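Local coordinates for dehydrogenase (PDB 3UOE), which probably works as an oxidoreductase of the LDH2/MDH2 malate/L-lactate dehydrogenase family, at residues L79-N91 with D103-D115. Numbering follows the deposited sequence.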
loop_
_atom_site.group_PDB
_atom_site.type_symbol
_atom_site.label_atom_id
_atom_site.label_comp_id
_atom_site.label_asym_id
_atom_site.label_seq_id
_atom_site.Cartn_x
_atom_site.Cartn_y
_atom_site.Cartn_z
ATOM N N LEU A 79 -22.557 11.963 -18.972
ATOM C CA LEU A 79 -22.975 13.342 -18.821
ATOM C C LEU A 79 -24.300 13.585 -19.539
ATOM O O LEU A 79 -25.231 14.141 -18.962
ATOM C CB LEU A 79 -21.893 14.272 -19.367
ATOM C CG LEU A 79 -20.636 14.396 -18.504
ATOM C CD1 LEU A 79 -19.476 14.946 -19.309
ATOM C CD2 LEU A 79 -20.903 15.249 -17.250
ATOM N N ASP A 80 -24.373 13.163 -20.800
ATOM C CA ASP A 80 -25.581 13.312 -21.609
ATOM C C ASP A 80 -26.797 12.648 -20.962
ATOM O O ASP A 80 -27.939 12.993 -21.258
ATOM C CB ASP A 80 -25.377 12.671 -22.984
ATOM C CG ASP A 80 -24.493 13.498 -23.893
ATOM O OD1 ASP A 80 -24.398 14.737 -23.707
ATOM O OD2 ASP A 80 -23.895 12.904 -24.811
ATOM N N LYS A 81 -26.553 11.667 -20.105
ATOM C CA LYS A 81 -27.646 10.847 -19.615
ATOM C C LYS A 81 -28.012 11.190 -18.188
ATOM O O LYS A 81 -28.886 10.558 -17.605
ATOM C CB LYS A 81 -27.312 9.363 -19.751
ATOM C CG LYS A 81 -27.304 8.868 -21.200
ATOM C CD LYS A 81 -26.961 7.385 -21.256
ATOM C CE LYS A 81 -26.963 6.846 -22.682
ATOM N NZ LYS A 81 -28.320 6.844 -23.302
ATOM N N GLY A 82 -27.344 12.193 -17.630
ATOM C CA GLY A 82 -27.638 12.629 -16.275
ATOM C C GLY A 82 -27.069 11.722 -15.195
ATOM O O GLY A 82 -27.450 11.809 -14.025
ATOM N N LEU A 83 -26.154 10.844 -15.588
ATOM C CA LEU A 83 -25.473 9.977 -14.644
ATOM C C LEU A 83 -24.234 10.672 -14.082
ATOM O O LEU A 83 -23.785 10.369 -12.976
ATOM C CB LEU A 83 -25.072 8.675 -15.329
ATOM C CG LEU A 83 -26.206 7.778 -15.804
ATOM C CD1 LEU A 83 -25.622 6.670 -16.653
ATOM C CD2 LEU A 83 -26.985 7.209 -14.605
ATOM N N ALA A 84 -23.674 11.590 -14.862
ATOM C CA ALA A 84 -22.594 12.451 -14.395
ATOM C C ALA A 84 -23.073 13.899 -14.352
ATOM O O ALA A 84 -23.763 14.363 -15.271
ATOM C CB ALA A 84 -21.365 12.324 -15.294
ATOM N N ASN A 85 -22.685 14.594 -13.283
ATOM C CA ASN A 85 -23.042 15.983 -13.034
ATOM C C ASN A 85 -21.938 16.913 -13.542
ATOM O O ASN A 85 -20.827 16.884 -13.033
ATOM C CB ASN A 85 -23.262 16.164 -11.530
ATOM C CG ASN A 85 -23.621 17.585 -11.144
ATOM O OD1 ASN A 85 -23.326 18.539 -11.866
ATOM N ND2 ASN A 85 -24.240 17.733 -9.976
ATOM N N PRO A 86 -22.249 17.748 -14.549
ATOM C CA PRO A 86 -21.195 18.507 -15.238
ATOM C C PRO A 86 -20.579 19.670 -14.444
ATOM O O PRO A 86 -19.489 20.116 -14.805
ATOM C CB PRO A 86 -21.902 19.036 -16.501
ATOM C CG PRO A 86 -23.362 19.110 -16.131
ATOM C CD PRO A 86 -23.593 18.001 -15.109
ATOM N N THR A 87 -21.231 20.138 -13.385
ATOM C CA THR A 87 -20.777 21.361 -12.718
ATOM C C THR A 87 -20.323 21.170 -11.277
ATOM O O THR A 87 -19.504 21.937 -10.781
ATOM C CB THR A 87 -21.881 22.433 -12.677
ATOM O OG1 THR A 87 -23.050 21.871 -12.064
ATOM C CG2 THR A 87 -22.208 22.931 -14.074
ATOM N N THR A 88 -20.873 20.180 -10.587
ATOM C CA THR A 88 -20.547 20.029 -9.183
ATOM C C THR A 88 -19.055 19.768 -8.990
ATOM O O THR A 88 -18.390 19.167 -9.834
ATOM C CB THR A 88 -21.379 18.923 -8.503
ATOM O OG1 THR A 88 -21.141 18.946 -7.088
ATOM C CG2 THR A 88 -21.004 17.555 -9.053
ATOM N N ARG A 89 -18.537 20.253 -7.874
ATOM C CA ARG A 89 -17.157 19.997 -7.486
ATOM C C ARG A 89 -17.158 19.163 -6.208
ATOM O O ARG A 89 -16.159 19.075 -5.503
ATOM C CB ARG A 89 -16.401 21.327 -7.320
ATOM C CG ARG A 89 -16.235 22.050 -8.664
ATOM C CD ARG A 89 -15.943 23.531 -8.549
ATOM N NE ARG A 89 -16.191 24.220 -9.823
ATOM C CZ ARG A 89 -15.243 24.532 -10.705
ATOM N NH1 ARG A 89 -13.976 24.218 -10.442
ATOM N NH2 ARG A 89 -15.553 25.159 -11.843
ATOM N N GLY A 90 -18.298 18.541 -5.930
ATOM C CA GLY A 90 -18.461 17.730 -4.737
ATOM C C GLY A 90 -18.844 18.557 -3.519
ATOM O O GLY A 90 -18.712 19.780 -3.517
ATOM N N ASN A 91 -19.333 17.887 -2.485
ATOM C CA ASN A 91 -19.675 18.542 -1.230
ATOM C C ASN A 91 -19.024 17.860 -0.027
ATOM O O ASN A 91 -19.404 16.748 0.341
ATOM C CB ASN A 91 -21.186 18.574 -1.029
ATOM C CG ASN A 91 -21.575 19.221 0.289
ATOM O OD1 ASN A 91 -20.881 20.112 0.774
ATOM N ND2 ASN A 91 -22.683 18.776 0.873
ATOM N N ASP A 103 -19.300 13.807 -0.517
ATOM C CA ASP A 103 -20.285 13.305 -1.461
ATOM C C ASP A 103 -19.962 13.915 -2.824
ATOM O O ASP A 103 -20.046 15.129 -2.996
ATOM C CB ASP A 103 -21.692 13.703 -1.015
ATOM C CG ASP A 103 -22.763 13.265 -1.994
ATOM O OD1 ASP A 103 -22.420 12.795 -3.102
ATOM O OD2 ASP A 103 -23.958 13.386 -1.652
ATOM N N GLY A 104 -19.584 13.072 -3.784
ATOM C CA GLY A 104 -19.183 13.530 -5.107
ATOM C C GLY A 104 -20.298 14.155 -5.928
ATOM O O GLY A 104 -20.033 14.886 -6.891
ATOM N N GLU A 105 -21.545 13.876 -5.551
ATOM C CA GLU A 105 -22.713 14.406 -6.258
ATOM C C GLU A 105 -22.675 14.055 -7.741
ATOM O O GLU A 105 -23.120 14.835 -8.583
ATOM C CB GLU A 105 -22.841 15.932 -6.068
ATOM C CG GLU A 105 -23.147 16.366 -4.617
ATOM C CD GLU A 105 -23.122 17.884 -4.402
ATOM O OE1 GLU A 105 -22.992 18.647 -5.391
ATOM O OE2 GLU A 105 -23.231 18.322 -3.231
ATOM N N ARG A 106 -22.122 12.881 -8.044
ATOM C CA ARG A 106 -22.080 12.365 -9.410
ATOM C C ARG A 106 -21.112 13.166 -10.286
ATOM O O ARG A 106 -21.168 13.095 -11.512
ATOM C CB ARG A 106 -23.502 12.369 -9.998
ATOM C CG ARG A 106 -24.423 11.357 -9.319
ATOM C CD ARG A 106 -25.918 11.727 -9.319
ATOM N NE ARG A 106 -26.260 12.913 -10.101
ATOM C CZ ARG A 106 -26.605 14.076 -9.553
ATOM N NH1 ARG A 106 -26.648 14.199 -8.226
ATOM N NH2 ARG A 106 -26.899 15.117 -10.326
ATOM N N GLY A 107 -20.228 13.934 -9.647
ATOM C CA GLY A 107 -19.311 14.792 -10.368
ATOM C C GLY A 107 -18.227 14.034 -11.104
ATOM O O GLY A 107 -18.056 12.822 -10.926
ATOM N N LEU A 108 -17.501 14.751 -11.954
ATOM C CA LEU A 108 -16.366 14.181 -12.653
ATOM C C LEU A 108 -15.309 13.877 -11.611
ATOM O O LEU A 108 -15.081 14.680 -10.709
ATOM C CB LEU A 108 -15.830 15.170 -13.676
ATOM C CG LEU A 108 -16.805 15.537 -14.785
ATOM C CD1 LEU A 108 -16.157 16.529 -15.752
ATOM C CD2 LEU A 108 -17.262 14.280 -15.527
ATOM N N GLY A 109 -14.670 12.718 -11.726
ATOM C CA GLY A 109 -13.686 12.300 -10.736
ATOM C C GLY A 109 -12.605 13.324 -10.410
ATOM O O GLY A 109 -12.453 13.736 -9.265
ATOM N N PRO A 110 -11.821 13.721 -11.416
ATOM C CA PRO A 110 -10.696 14.639 -11.197
ATOM C C PRO A 110 -11.125 15.986 -10.610
ATOM O O PRO A 110 -10.379 16.583 -9.835
ATOM C CB PRO A 110 -10.128 14.838 -12.605
ATOM C CG PRO A 110 -10.517 13.619 -13.335
ATOM C CD PRO A 110 -11.852 13.197 -12.790
ATOM N N VAL A 111 -12.306 16.460 -10.987
ATOM C CA VAL A 111 -12.816 17.724 -10.450
ATOM C C VAL A 111 -13.091 17.591 -8.955
ATOM O O VAL A 111 -12.830 18.510 -8.170
ATOM C CB VAL A 111 -14.122 18.159 -11.155
ATOM C CG1 VAL A 111 -14.703 19.422 -10.503
ATOM C CG2 VAL A 111 -13.884 18.357 -12.658
ATOM N N VAL A 112 -13.640 16.446 -8.566
ATOM C CA VAL A 112 -14.007 16.233 -7.176
ATOM C C VAL A 112 -12.744 15.975 -6.359
ATOM O O VAL A 112 -12.590 16.507 -5.268
ATOM C CB VAL A 112 -15.017 15.060 -7.019
ATOM C CG1 VAL A 112 -15.102 14.612 -5.557
ATOM C CG2 VAL A 112 -16.402 15.465 -7.541
HETATM N N MSE A 113 -11.837 15.173 -6.911
HETATM C CA MSE A 113 -10.566 14.881 -6.259
HETATM C C MSE A 113 -9.739 16.150 -5.998
HETATM O O MSE A 113 -9.278 16.376 -4.876
HETATM C CB MSE A 113 -9.756 13.881 -7.095
HETATM C CG MSE A 113 -8.402 13.531 -6.522
HETATM SE SE MSE A 113 -8.493 12.731 -4.721
HETATM C CE MSE A 113 -8.953 10.884 -5.235
HETATM N N MSE A 114 -9.552 16.975 -7.029
HETATM C CA MSE A 114 -8.715 18.169 -6.879
HETATM C C MSE A 114 -9.326 19.189 -5.917
HETATM O O MSE A 114 -8.618 19.930 -5.247
HETATM C CB MSE A 114 -8.391 18.810 -8.238
HETATM C CG MSE A 114 -7.450 17.970 -9.109
HETATM SE SE MSE A 114 -5.750 17.526 -8.219
HETATM C CE MSE A 114 -5.033 19.327 -7.993
ATOM N N ASP A 115 -10.648 19.219 -5.836
ATOM C CA ASP A 115 -11.289 20.137 -4.910
ATOM C C ASP A 115 -11.097 19.645 -3.476
ATOM O O ASP A 115 -10.820 20.433 -2.564
ATOM C CB ASP A 115 -12.773 20.315 -5.241
ATOM C CG ASP A 115 -13.347 21.570 -4.622
ATOM O OD1 ASP A 115 -13.122 22.667 -5.180
ATOM O OD2 ASP A 115 -14.003 21.459 -3.565
HETATM O O HOH W 1 -26.076 13.911 -12.681
HETATM O O HOH W 2 -18.385 17.517 -11.994
HETATM O O HOH W 3 -14.629 17.722 -3.606
#
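Backbone pairing joined to polar side-chain contacts ties the loop leading from helix 72-80 into strand 91-96, outermost in this chain's mixed sheet, to the turn between strand 99-105 and helix 109-127. At the strand end, N91 and D103 form an antiparallel hydrogen-bonded pair, N91 N reaching D103 O at 2.9 Å and D103 N returning to N91 O. Nearer the helix 72-80 side, N85 N gives a nearly straight bond (172°) to R106 O, 2.8 Å away, entering from above the carbonyl plane.

N85 works in two directions. Its CB lies over one face of the R106 guanidinium. CG stands anti to the backbone N (chi1 179°), which sets the amide so that OD1 takes two backbone N-H groups from the same face: that of T87 in an Asx turn, that of T88 in an Asx motif. With an alanine in place of N85, these amides would lose their shared acceptor, and the chain there would probably be freer to shift. R106 belongs to the type I' turn G104-G107, which takes the chain from strand 99-105 toward helix 109-127. T88 OG1 donates a hydrogen bond to E105 OE1 (2.5 Å), meeting it from above the carboxylate plane, and the same threonine oxygen accepts G90 N in an ST turn.

Farther along, R89 lays CG against V111 CG1 at 3.6 Å, its guanidinium running on to a salt bridge with D47. Water 2 links N85 O and T88 O to L108 N, at the N-cap of helix 109-127.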